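Local coordinates for hypothetical protein PA2201 (Pseudomonas aeruginosa, PDB 2FEF) that is of unknown function but probably acts as an immunity protein against a PoNe-type DNase toxin, at residues Trp111-Arg122 / Glu134-Arg142; Leu226-Phe234 / Arg246-Ala257. All coordinates share one frame; numbering follows the deposited sequence. Where two conformers were deposited one is given.

Contact 1 (Trp111-Arg122 / Glu134-Arg142); sequences WLDYSRLLGAAR and ETAPALAPR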
loop_
_atom_site.group_PDB
_atom_site.type_symbol
_atom_site.label_atom_id
_atom_site.label_comp_id
_atom_site.label_asym_id
_atom_site.label_seq_id
_atom_site.Cartn_x
_atom_site.Cartn_y
_atom_site.Cartn_z
ATOM N N TRP B 111 -15.654 -3.132 11.612
ATOM C CA TRP B 111 -16.898 -3.254 10.837
ATOM C C TRP B 111 -18.050 -2.368 11.378
ATOM O O TRP B 111 -18.746 -1.693 10.605
ATOM C CB TRP B 111 -17.333 -4.721 10.745
ATOM C CG TRP B 111 -16.617 -5.492 9.661
ATOM C CD1 TRP B 111 -15.544 -6.354 9.824
ATOM C CD2 TRP B 111 -16.891 -5.450 8.258
ATOM N NE1 TRP B 111 -15.174 -6.867 8.600
ATOM C CE2 TRP B 111 -15.955 -6.302 7.621
ATOM C CE3 TRP B 111 -17.814 -4.736 7.463
ATOM C CZ2 TRP B 111 -15.956 -6.511 6.224
ATOM C CZ3 TRP B 111 -17.819 -4.945 6.084
ATOM C CH2 TRP B 111 -16.875 -5.818 5.478
ATOM N N LEU B 112 -18.222 -2.382 12.700
ATOM C CA LEU B 112 -19.214 -1.563 13.390
ATOM C C LEU B 112 -18.927 -0.069 13.195
ATOM O O LEU B 112 -19.835 0.679 12.819
ATOM C CB LEU B 112 -19.176 -1.885 14.881
ATOM C CG LEU B 112 -20.213 -1.194 15.745
ATOM C CD1 LEU B 112 -21.612 -1.539 15.226
ATOM C CD2 LEU B 112 -20.016 -1.636 17.185
ATOM N N ASP B 113 -17.678 0.356 13.441
ATOM C CA ASP B 113 -17.268 1.771 13.178
ATOM C C ASP B 113 -17.478 2.183 11.739
ATOM O O ASP B 113 -17.981 3.289 11.462
ATOM C CB ASP B 113 -15.808 2.036 13.602
ATOM C CG ASP B 113 -15.598 1.894 15.150
ATOM O OD1 ASP B 113 -16.573 1.883 15.936
ATOM O OD2 ASP B 113 -14.449 1.818 15.577
ATOM N N TYR B 114 -17.074 1.321 10.804
ATOM C CA TYR B 114 -17.376 1.579 9.403
ATOM C C TYR B 114 -18.860 1.860 9.190
ATOM O O TYR B 114 -19.221 2.857 8.558
ATOM C CB TYR B 114 -16.890 0.412 8.516
ATOM C CG TYR B 114 -17.514 0.307 7.129
ATOM C CD1 TYR B 114 -17.540 1.392 6.252
ATOM C CD2 TYR B 114 -18.033 -0.924 6.673
ATOM C CE1 TYR B 114 -18.122 1.276 4.983
ATOM C CE2 TYR B 114 -18.589 -1.043 5.403
ATOM C CZ TYR B 114 -18.636 0.045 4.570
ATOM O OH TYR B 114 -19.173 -0.046 3.293
ATOM N N SER B 115 -19.720 0.973 9.680
ATOM C CA SER B 115 -21.160 1.144 9.448
ATOM C C SER B 115 -21.673 2.473 10.041
ATOM O O SER B 115 -22.570 3.123 9.489
ATOM C CB SER B 115 -21.928 -0.042 10.056
ATOM O OG SER B 115 -22.048 0.061 11.492
ATOM N N ARG B 116 -21.121 2.872 11.182
ATOM C CA ARG B 116 -21.571 4.130 11.830
ATOM C C ARG B 116 -21.144 5.355 11.046
ATOM O O ARG B 116 -21.911 6.329 10.910
ATOM C CB ARG B 116 -21.041 4.219 13.251
ATOM C CG ARG B 116 -21.690 3.186 14.177
ATOM C CD ARG B 116 -20.851 3.059 15.416
ATOM N NE ARG B 116 -21.505 2.242 16.426
ATOM C CZ ARG B 116 -20.861 1.682 17.445
ATOM N NH1 ARG B 116 -19.535 1.817 17.555
ATOM N NH2 ARG B 116 -21.534 0.953 18.331
ATOM N N LEU B 117 -19.934 5.307 10.480
ATOM C CA LEU B 117 -19.431 6.439 9.679
ATOM C C LEU B 117 -20.167 6.482 8.352
ATOM O O LEU B 117 -20.443 7.562 7.818
ATOM C CB LEU B 117 -17.899 6.334 9.459
ATOM C CG LEU B 117 -17.099 6.473 10.765
ATOM C CD1 LEU B 117 -15.670 6.087 10.546
ATOM C CD2 LEU B 117 -17.170 7.931 11.229
ATOM N N LEU B 118 -20.498 5.296 7.840
ATOM C CA LEU B 118 -21.260 5.208 6.598
ATOM C C LEU B 118 -22.642 5.807 6.829
ATOM O O LEU B 118 -23.102 6.603 6.019
ATOM C CB LEU B 118 -21.389 3.751 6.113
ATOM C CG LEU B 118 -22.132 3.524 4.790
ATOM C CD1 LEU B 118 -21.435 4.224 3.626
ATOM C CD2 LEU B 118 -22.244 1.988 4.534
ATOM N N GLY B 119 -23.306 5.393 7.906
ATOM C CA GLY B 119 -24.609 5.985 8.292
ATOM C C GLY B 119 -24.591 7.493 8.454
ATOM O O GLY B 119 -25.472 8.186 7.977
ATOM N N ALA B 120 -23.582 7.992 9.151
ATOM C CA ALA B 120 -23.426 9.418 9.396
ATOM C C ALA B 120 -23.203 10.195 8.094
ATOM O O ALA B 120 -23.720 11.308 7.915
ATOM C CB ALA B 120 -22.265 9.626 10.365
ATOM N N ALA B 121 -22.441 9.613 7.171
ATOM C CA ALA B 121 -22.235 10.249 5.854
ATOM C C ALA B 121 -23.541 10.324 5.081
ATOM O O ALA B 121 -23.810 11.289 4.395
ATOM C CB ALA B 121 -21.209 9.448 5.028
ATOM N N ARG B 122 -24.319 9.254 5.134
ATOM C CA ARG B 122 -25.579 9.229 4.377
ATOM C C ARG B 122 -26.574 10.200 4.977
ATOM O O ARG B 122 -27.356 10.848 4.262
ATOM C CB ARG B 122 -26.130 7.801 4.344
ATOM C CG ARG B 122 -25.384 6.900 3.354
ATOM C CD ARG B 122 -25.663 5.457 3.676
ATOM N NE ARG B 122 -25.153 4.602 2.617
ATOM C CZ ARG B 122 -25.224 3.274 2.636
ATOM N NH1 ARG B 122 -25.795 2.648 3.664
ATOM N NH2 ARG B 122 -24.715 2.589 1.623
ATOM N N GLU B 134 -25.596 2.789 -2.932
ATOM C CA GLU B 134 -26.245 3.995 -2.443
ATOM C C GLU B 134 -26.971 3.782 -1.105
ATOM O O GLU B 134 -26.822 4.581 -0.188
ATOM C CB GLU B 134 -27.191 4.564 -3.508
ATOM C CG GLU B 134 -27.102 6.073 -3.699
ATOM C CD GLU B 134 -28.077 6.862 -2.832
ATOM O OE1 GLU B 134 -29.190 6.350 -2.569
ATOM O OE2 GLU B 134 -27.734 8.001 -2.424
ATOM N N THR B 135 -27.714 2.682 -0.982
ATOM C CA THR B 135 -28.633 2.480 0.137
ATOM C C THR B 135 -28.378 1.145 0.879
ATOM O O THR B 135 -28.942 0.879 1.954
ATOM C CB THR B 135 -30.095 2.560 -0.365
ATOM O OG1 THR B 135 -31.005 2.514 0.742
ATOM C CG2 THR B 135 -30.399 1.432 -1.376
ATOM N N ALA B 136 -27.520 0.323 0.287
ATOM C CA ALA B 136 -27.188 -1.003 0.837
ATOM C C ALA B 136 -26.535 -0.874 2.207
ATOM O O ALA B 136 -25.816 0.104 2.470
ATOM C CB ALA B 136 -26.270 -1.755 -0.117
ATOM N N PRO B 137 -26.759 -1.871 3.078
ATOM C CA PRO B 137 -26.071 -1.907 4.360
ATOM C C PRO B 137 -24.557 -1.917 4.182
ATOM O O PRO B 137 -24.063 -2.278 3.101
ATOM C CB PRO B 137 -26.500 -3.252 4.971
ATOM C CG PRO B 137 -27.674 -3.730 4.171
ATOM C CD PRO B 137 -27.664 -3.015 2.861
ATOM N N ALA B 138 -23.832 -1.568 5.249
ATOM C CA ALA B 138 -22.361 -1.616 5.259
ATOM C C ALA B 138 -21.856 -2.984 4.776
ATOM O O ALA B 138 -20.845 -3.087 4.049
ATOM C CB ALA B 138 -21.834 -1.337 6.651
ATOM N N LEU B 139 -22.574 -4.023 5.170
ATOM C CA LEU B 139 -22.289 -5.370 4.690
ATOM C C LEU B 139 -23.581 -5.959 4.154
ATOM O O LEU B 139 -24.547 -6.157 4.890
ATOM C CB LEU B 139 -21.673 -6.222 5.812
ATOM C CG LEU B 139 -20.839 -7.467 5.509
ATOM C CD1 LEU B 139 -19.825 -7.275 4.368
ATOM C CD2 LEU B 139 -20.147 -7.925 6.795
ATOM N N ALA B 140 -23.602 -6.223 2.851
ATOM C CA ALA B 140 -24.820 -6.668 2.165
ATOM C C ALA B 140 -24.712 -8.156 1.899
ATOM O O ALA B 140 -24.063 -8.554 0.919
ATOM C CB ALA B 140 -24.982 -5.928 0.859
ATOM N N PRO B 141 -25.318 -8.984 2.772
ATOM C CA PRO B 141 -25.096 -10.429 2.716
ATOM C C PRO B 141 -25.729 -11.085 1.490
ATOM O O PRO B 141 -25.327 -12.157 1.109
ATOM C CB PRO B 141 -25.793 -10.927 3.987
ATOM C CG PRO B 141 -25.759 -9.775 4.892
ATOM C CD PRO B 141 -26.163 -8.645 3.933
ATOM N N ARG B 142 -26.690 -10.417 0.844
ATOM C CA ARG B 142 -27.293 -10.996 -0.378
ATOM C C ARG B 142 -26.311 -11.032 -1.547
ATOM O O ARG B 142 -26.506 -11.792 -2.525
ATOM C CB ARG B 142 -28.575 -10.232 -0.764
ATOM C CG ARG B 142 -29.765 -10.634 0.098
ATOM C CD ARG B 142 -30.960 -9.666 -0.123
ATOM N NE ARG B 142 -31.949 -9.833 0.939
ATOM C CZ ARG B 142 -32.913 -10.744 0.922
ATOM N NH1 ARG B 142 -33.047 -11.562 -0.115
ATOM N NH2 ARG B 142 -33.749 -10.844 1.942
HETATM O O HOH W 1 -24.327 5.462 -0.161
#
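E134 opens the loop's run along helix 97-127 with its backbone: water 1 accepts from R122 NE and donates to the carbonyl of E134, 2.6 Å from E134 O. T135 CA lies near the rim of one face of the R122 guanidinium and L118 CD2 near the rim of the other. At A136 the grip becomes direct. R122 has CG anti to its carbonyl carbon (chi1 -76°), and the extended chain brings NH1 and NH2 end-on to A136 O, each 2.8 Å away in a bond bent to near 140° at the hydrogen. The oxygen lies close to the guanidinium plane; NH2 arrives in the carbonyl plane, whereas NH1 comes from above it. After P137, A138 aims its methyl at the helix: CB meets S115 CB at 3.6 Å and Y114 CE2 at 3.5 Å, while L118 CD2 packs on A138 CA. A138 O comes to the edge of the Y114 ring, 3.3 Å from CE2. In one of its two conformers, L139 lays CD2 over the six-membered ring of W111, 4.0 Å from its centroid. The indole N-H of W111 bonds to S84, and F148 and L152 of helix 146-158 help enclose this end. The helix segment belongs to the PA2201 N-terminal domain-like region. An arginine gripping main-chain oxygen, directly and through water, and the buried A138 methyl hold the loop where it runs back along the preceding helix.

Contact 2 (Leu226-Phe234 / Arg246-Ala257); sequences LQSQYREFF and RLTGPYAWGWWA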
loop_
_atom_site.group_PDB
_atom_site.type_symbol
_atom_site.label_atom_id
_atom_site.label_comp_id
_atom_site.label_asym_id
_atom_site.label_seq_id
_atom_site.Cartn_x
_atom_site.Cartn_y
_atom_site.Cartn_z
ATOM N N LEU B 226 -19.785 -31.432 5.126
ATOM C CA LEU B 226 -18.342 -31.208 5.168
ATOM C C LEU B 226 -17.590 -31.957 4.063
ATOM O O LEU B 226 -16.627 -31.429 3.508
ATOM C CB LEU B 226 -17.743 -31.627 6.525
ATOM C CG LEU B 226 -17.875 -30.672 7.701
ATOM C CD1 LEU B 226 -17.240 -31.256 8.943
ATOM C CD2 LEU B 226 -17.214 -29.322 7.341
ATOM N N GLN B 227 -17.985 -33.199 3.781
ATOM C CA GLN B 227 -17.322 -33.986 2.740
ATOM C C GLN B 227 -17.534 -33.390 1.357
ATOM O O GLN B 227 -16.578 -33.238 0.597
ATOM C CB GLN B 227 -17.796 -35.451 2.747
ATOM C CG GLN B 227 -17.157 -36.368 1.630
ATOM C CD GLN B 227 -15.640 -36.469 1.723
ATOM O OE1 GLN B 227 -15.052 -36.178 2.766
ATOM N NE2 GLN B 227 -14.994 -36.868 0.620
ATOM N N SER B 228 -18.786 -33.059 1.036
ATOM C CA SER B 228 -19.129 -32.630 -0.304
ATOM C C SER B 228 -18.839 -31.151 -0.553
ATOM O O SER B 228 -18.340 -30.801 -1.627
ATOM C CB SER B 228 -20.587 -32.969 -0.619
ATOM O OG SER B 228 -21.474 -32.014 -0.068
ATOM N N GLN B 229 -19.110 -30.283 0.428
ATOM C CA GLN B 229 -18.966 -28.857 0.159
ATOM C C GLN B 229 -17.589 -28.288 0.496
ATOM O O GLN B 229 -17.267 -27.166 0.103
ATOM C CB GLN B 229 -20.113 -28.033 0.804
ATOM C CG GLN B 229 -21.546 -28.428 0.346
ATOM C CD GLN B 229 -21.680 -28.484 -1.157
ATOM O OE1 GLN B 229 -21.333 -27.522 -1.867
ATOM N NE2 GLN B 229 -22.153 -29.620 -1.661
ATOM N N TYR B 230 -16.767 -29.073 1.204
ATOM C CA TYR B 230 -15.439 -28.600 1.569
ATOM C C TYR B 230 -14.412 -29.535 0.977
ATOM O O TYR B 230 -13.716 -29.147 0.065
ATOM C CB TYR B 230 -15.273 -28.456 3.089
ATOM C CG TYR B 230 -15.941 -27.218 3.578
ATOM C CD1 TYR B 230 -17.313 -27.198 3.849
ATOM C CD2 TYR B 230 -15.222 -26.018 3.672
ATOM C CE1 TYR B 230 -17.953 -26.003 4.241
ATOM C CE2 TYR B 230 -15.843 -24.832 4.081
ATOM C CZ TYR B 230 -17.199 -24.830 4.348
ATOM O OH TYR B 230 -17.775 -23.660 4.752
ATOM N N ARG B 231 -14.362 -30.787 1.453
ATOM C CA ARG B 231 -13.293 -31.669 1.037
ATOM C C ARG B 231 -13.304 -31.920 -0.473
ATOM O O ARG B 231 -12.263 -31.772 -1.105
ATOM C CB ARG B 231 -13.263 -32.983 1.842
ATOM C CG ARG B 231 -12.020 -33.831 1.509
ATOM C CD ARG B 231 -11.886 -35.038 2.393
ATOM N NE ARG B 231 -11.280 -36.157 1.657
ATOM C CZ ARG B 231 -11.509 -37.451 1.894
ATOM N NH1 ARG B 231 -12.329 -37.842 2.875
ATOM N NH2 ARG B 231 -10.911 -38.362 1.137
ATOM N N GLU B 232 -14.463 -32.279 -1.031
ATOM C CA GLU B 232 -14.577 -32.554 -2.469
ATOM C C GLU B 232 -14.458 -31.306 -3.344
ATOM O O GLU B 232 -14.016 -31.375 -4.510
ATOM C CB GLU B 232 -15.873 -33.322 -2.765
ATOM C CG GLU B 232 -15.778 -34.765 -2.263
ATOM C CD GLU B 232 -17.097 -35.545 -2.317
ATOM O OE1 GLU B 232 -18.135 -35.022 -2.778
ATOM O OE2 GLU B 232 -17.080 -36.722 -1.898
ATOM N N PHE B 233 -14.850 -30.170 -2.791
ATOM C CA PHE B 233 -14.715 -28.906 -3.501
ATOM C C PHE B 233 -13.227 -28.537 -3.626
ATOM O O PHE B 233 -12.744 -28.240 -4.715
ATOM C CB PHE B 233 -15.459 -27.787 -2.760
ATOM C CG PHE B 233 -15.270 -26.434 -3.402
ATOM C CD1 PHE B 233 -15.806 -26.184 -4.657
ATOM C CD2 PHE B 233 -14.511 -25.452 -2.787
ATOM C CE1 PHE B 233 -15.612 -24.951 -5.283
ATOM C CE2 PHE B 233 -14.305 -24.214 -3.405
ATOM C CZ PHE B 233 -14.873 -23.959 -4.649
ATOM N N PHE B 234 -12.498 -28.584 -2.511
ATOM C CA PHE B 234 -11.119 -28.114 -2.523
ATOM C C PHE B 234 -10.176 -29.158 -3.147
ATOM O O PHE B 234 -9.011 -28.871 -3.415
ATOM C CB PHE B 234 -10.672 -27.632 -1.123
ATOM C CG PHE B 234 -11.275 -26.308 -0.725
ATOM C CD1 PHE B 234 -10.922 -25.133 -1.398
ATOM C CD2 PHE B 234 -12.209 -26.232 0.329
ATOM C CE1 PHE B 234 -11.505 -23.881 -1.028
ATOM C CE2 PHE B 234 -12.788 -25.045 0.702
ATOM C CZ PHE B 234 -12.442 -23.829 0.031
ATOM N N ARG B 246 -20.425 -22.689 -6.465
ATOM C CA ARG B 246 -20.161 -22.501 -5.051
ATOM C C ARG B 246 -19.563 -21.120 -4.712
ATOM O O ARG B 246 -18.602 -20.620 -5.341
ATOM C CB ARG B 246 -19.278 -23.632 -4.515
ATOM C CG ARG B 246 -19.207 -23.629 -2.985
ATOM C CD ARG B 246 -17.864 -24.160 -2.608
ATOM N NE ARG B 246 -17.626 -24.568 -1.225
ATOM C CZ ARG B 246 -17.016 -23.820 -0.308
ATOM N NH1 ARG B 246 -16.629 -22.559 -0.556
ATOM N NH2 ARG B 246 -16.746 -24.365 0.875
ATOM N N LEU B 247 -20.157 -20.473 -3.719
ATOM C CA LEU B 247 -19.622 -19.216 -3.254
ATOM C C LEU B 247 -18.268 -19.515 -2.611
ATOM O O LEU B 247 -18.088 -20.542 -1.937
ATOM C CB LEU B 247 -20.549 -18.598 -2.200
ATOM C CG LEU B 247 -20.192 -17.179 -1.723
ATOM C CD1 LEU B 247 -20.457 -16.218 -2.875
ATOM C CD2 LEU B 247 -21.026 -16.828 -0.495
ATOM N N THR B 248 -17.316 -18.626 -2.835
ATOM C CA THR B 248 -16.030 -18.689 -2.117
ATOM C C THR B 248 -15.762 -17.315 -1.493
ATOM O O THR B 248 -16.333 -16.294 -1.927
ATOM C CB THR B 248 -14.854 -19.081 -3.055
ATOM O OG1 THR B 248 -14.691 -18.054 -4.051
ATOM C CG2 THR B 248 -15.123 -20.471 -3.725
ATOM N N GLY B 249 -14.917 -17.282 -0.483
ATOM C CA GLY B 249 -14.607 -16.023 0.226
ATOM C C GLY B 249 -13.143 -16.061 0.628
ATOM O O GLY B 249 -12.830 -16.316 1.796
ATOM N N PRO B 250 -12.229 -15.823 -0.335
ATOM C CA PRO B 250 -10.806 -15.925 -0.000
ATOM C C PRO B 250 -10.347 -14.820 0.962
ATOM O O PRO B 250 -9.275 -14.936 1.537
ATOM C CB PRO B 250 -10.114 -15.749 -1.355
ATOM C CG PRO B 250 -11.069 -14.917 -2.159
ATOM C CD PRO B 250 -12.427 -15.469 -1.757
ATOM N N TYR B 251 -11.147 -13.769 1.142
ATOM C CA TYR B 251 -10.762 -12.677 2.052
ATOM C C TYR B 251 -11.230 -12.854 3.500
ATOM O O TYR B 251 -10.792 -12.076 4.379
ATOM C CB TYR B 251 -11.226 -11.289 1.520
ATOM C CG TYR B 251 -10.534 -10.895 0.242
ATOM C CD1 TYR B 251 -9.324 -10.190 0.287
ATOM C CD2 TYR B 251 -11.079 -11.240 -1.023
ATOM C CE1 TYR B 251 -8.671 -9.808 -0.887
ATOM C CE2 TYR B 251 -10.400 -10.895 -2.217
ATOM C CZ TYR B 251 -9.211 -10.174 -2.126
ATOM O OH TYR B 251 -8.524 -9.780 -3.244
ATOM N N ALA B 252 -12.135 -13.809 3.775
ATOM C CA ALA B 252 -12.665 -13.935 5.147
ATOM C C ALA B 252 -12.917 -15.378 5.592
ATOM O O ALA B 252 -12.867 -15.674 6.771
ATOM C CB ALA B 252 -13.941 -13.121 5.322
ATOM N N TRP B 253 -13.197 -16.253 4.635
ATOM C CA TRP B 253 -13.786 -17.587 4.947
ATOM C C TRP B 253 -12.808 -18.701 4.564
ATOM O O TRP B 253 -12.446 -19.572 5.397
ATOM C CB TRP B 253 -15.129 -17.625 4.192
ATOM C CG TRP B 253 -15.890 -18.921 4.122
ATOM C CD1 TRP B 253 -15.864 -19.962 5.003
ATOM C CD2 TRP B 253 -16.793 -19.281 3.094
ATOM N NE1 TRP B 253 -16.727 -20.965 4.587
ATOM C CE2 TRP B 253 -17.310 -20.566 3.413
ATOM C CE3 TRP B 253 -17.216 -18.653 1.910
ATOM C CZ2 TRP B 253 -18.226 -21.223 2.592
ATOM C CZ3 TRP B 253 -18.135 -19.321 1.103
ATOM C CH2 TRP B 253 -18.633 -20.572 1.460
ATOM N N GLY B 254 -12.347 -18.646 3.314
ATOM C CA GLY B 254 -11.281 -19.520 2.809
ATOM C C GLY B 254 -11.586 -21.011 2.944
ATOM O O GLY B 254 -12.641 -21.500 2.513
ATOM N N TRP B 255 -10.647 -21.713 3.567
ATOM C CA TRP B 255 -10.659 -23.169 3.728
ATOM C C TRP B 255 -11.694 -23.674 4.742
ATOM O O TRP B 255 -12.065 -24.842 4.732
ATOM C CB TRP B 255 -9.260 -23.533 4.220
ATOM C CG TRP B 255 -8.905 -24.967 4.447
ATOM C CD1 TRP B 255 -8.875 -25.630 5.632
ATOM C CD2 TRP B 255 -8.452 -25.876 3.455
ATOM N NE1 TRP B 255 -8.429 -26.909 5.447
ATOM C CE2 TRP B 255 -8.150 -27.087 4.108
ATOM C CE3 TRP B 255 -8.249 -25.777 2.073
ATOM C CZ2 TRP B 255 -7.687 -28.206 3.420
ATOM C CZ3 TRP B 255 -7.773 -26.893 1.392
ATOM C CH2 TRP B 255 -7.501 -28.091 2.066
ATOM N N TRP B 256 -12.137 -22.797 5.636
ATOM C CA TRP B 256 -12.729 -23.239 6.898
ATOM C C TRP B 256 -14.235 -23.371 6.903
ATOM O O TRP B 256 -14.945 -22.445 6.570
ATOM C CB TRP B 256 -12.278 -22.292 8.033
ATOM C CG TRP B 256 -10.786 -22.299 8.092
ATOM C CD1 TRP B 256 -9.936 -21.293 7.715
ATOM C CD2 TRP B 256 -9.974 -23.397 8.479
ATOM N NE1 TRP B 256 -8.638 -21.710 7.846
ATOM C CE2 TRP B 256 -8.629 -22.996 8.325
ATOM C CE3 TRP B 256 -10.257 -24.698 8.932
ATOM C CZ2 TRP B 256 -7.559 -23.835 8.615
ATOM C CZ3 TRP B 256 -9.192 -25.542 9.217
ATOM C CH2 TRP B 256 -7.858 -25.108 9.063
ATOM N N ALA B 257 -14.713 -24.534 7.346
ATOM C CA ALA B 257 -16.129 -24.721 7.618
ATOM C C ALA B 257 -16.492 -24.051 8.928
ATOM O O ALA B 257 -16.798 -24.718 9.913
ATOM C CB ALA B 257 -16.466 -26.246 7.690
#
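R246 lies across F233 and Y230 of helix 223-234, and from CB outward most of it meets the helix. CB itself lies 4.0 Å from F233 CE1. With CG anti to the backbone N (chi1 -169°) and the chain bent at chi2, CD comes down over the middle of the F233 ring, 3.3 Å from the centroid. NE donates to Q229 O at 2.9 Å, in the carbonyl plane, and NH2 donates to the same oxygen at 3.0 Å: a side-on grip on the helix backbone. CZ carries the guanidinium nearly parallel to F233, planes 7° apart, in an off-centre cation-pi stack. NH1 turns back to L247 O in a weak bond. NH2 stands over the Y230 ring, toward its rim, 3.4 Å from CE2, and the guanidinium, almost perpendicular to that ring, makes a second cation-pi contact there.

A257 CB covers the opposite face of Y230. At the tip, Y230 OH accepts from W253 NE1 at 2.9 Å and also hydrogen-bonds E259 of helix 258-267. Within this C-terminal PoNi-family region, two aromatic surfaces and a shared carbonyl meet the guanidinium, an environment that probably stabilises its positive charge and ties loop to helix.

How the contacts relate
Contacts 1 and 2 lie on opposite sides of the chain's centre, their centres about 27 Å apart, and they share no helix or loop. Each pairs a helix with a later loop, and in each an arginine sends two N-H groups to one main-chain oxygen. The direction reverses: in contact 1 the arginine belongs to the helix and holds the loop, in contact 2 it belongs to the loop and holds the helix. Contact 1 is the more buried, with an alanine methyl set against tyrosine and leucine side chains and water at its exposed end; partly buried contact 2 is richer in aromatic rings. Helix 146-158 packs on both loops, linking the two regions.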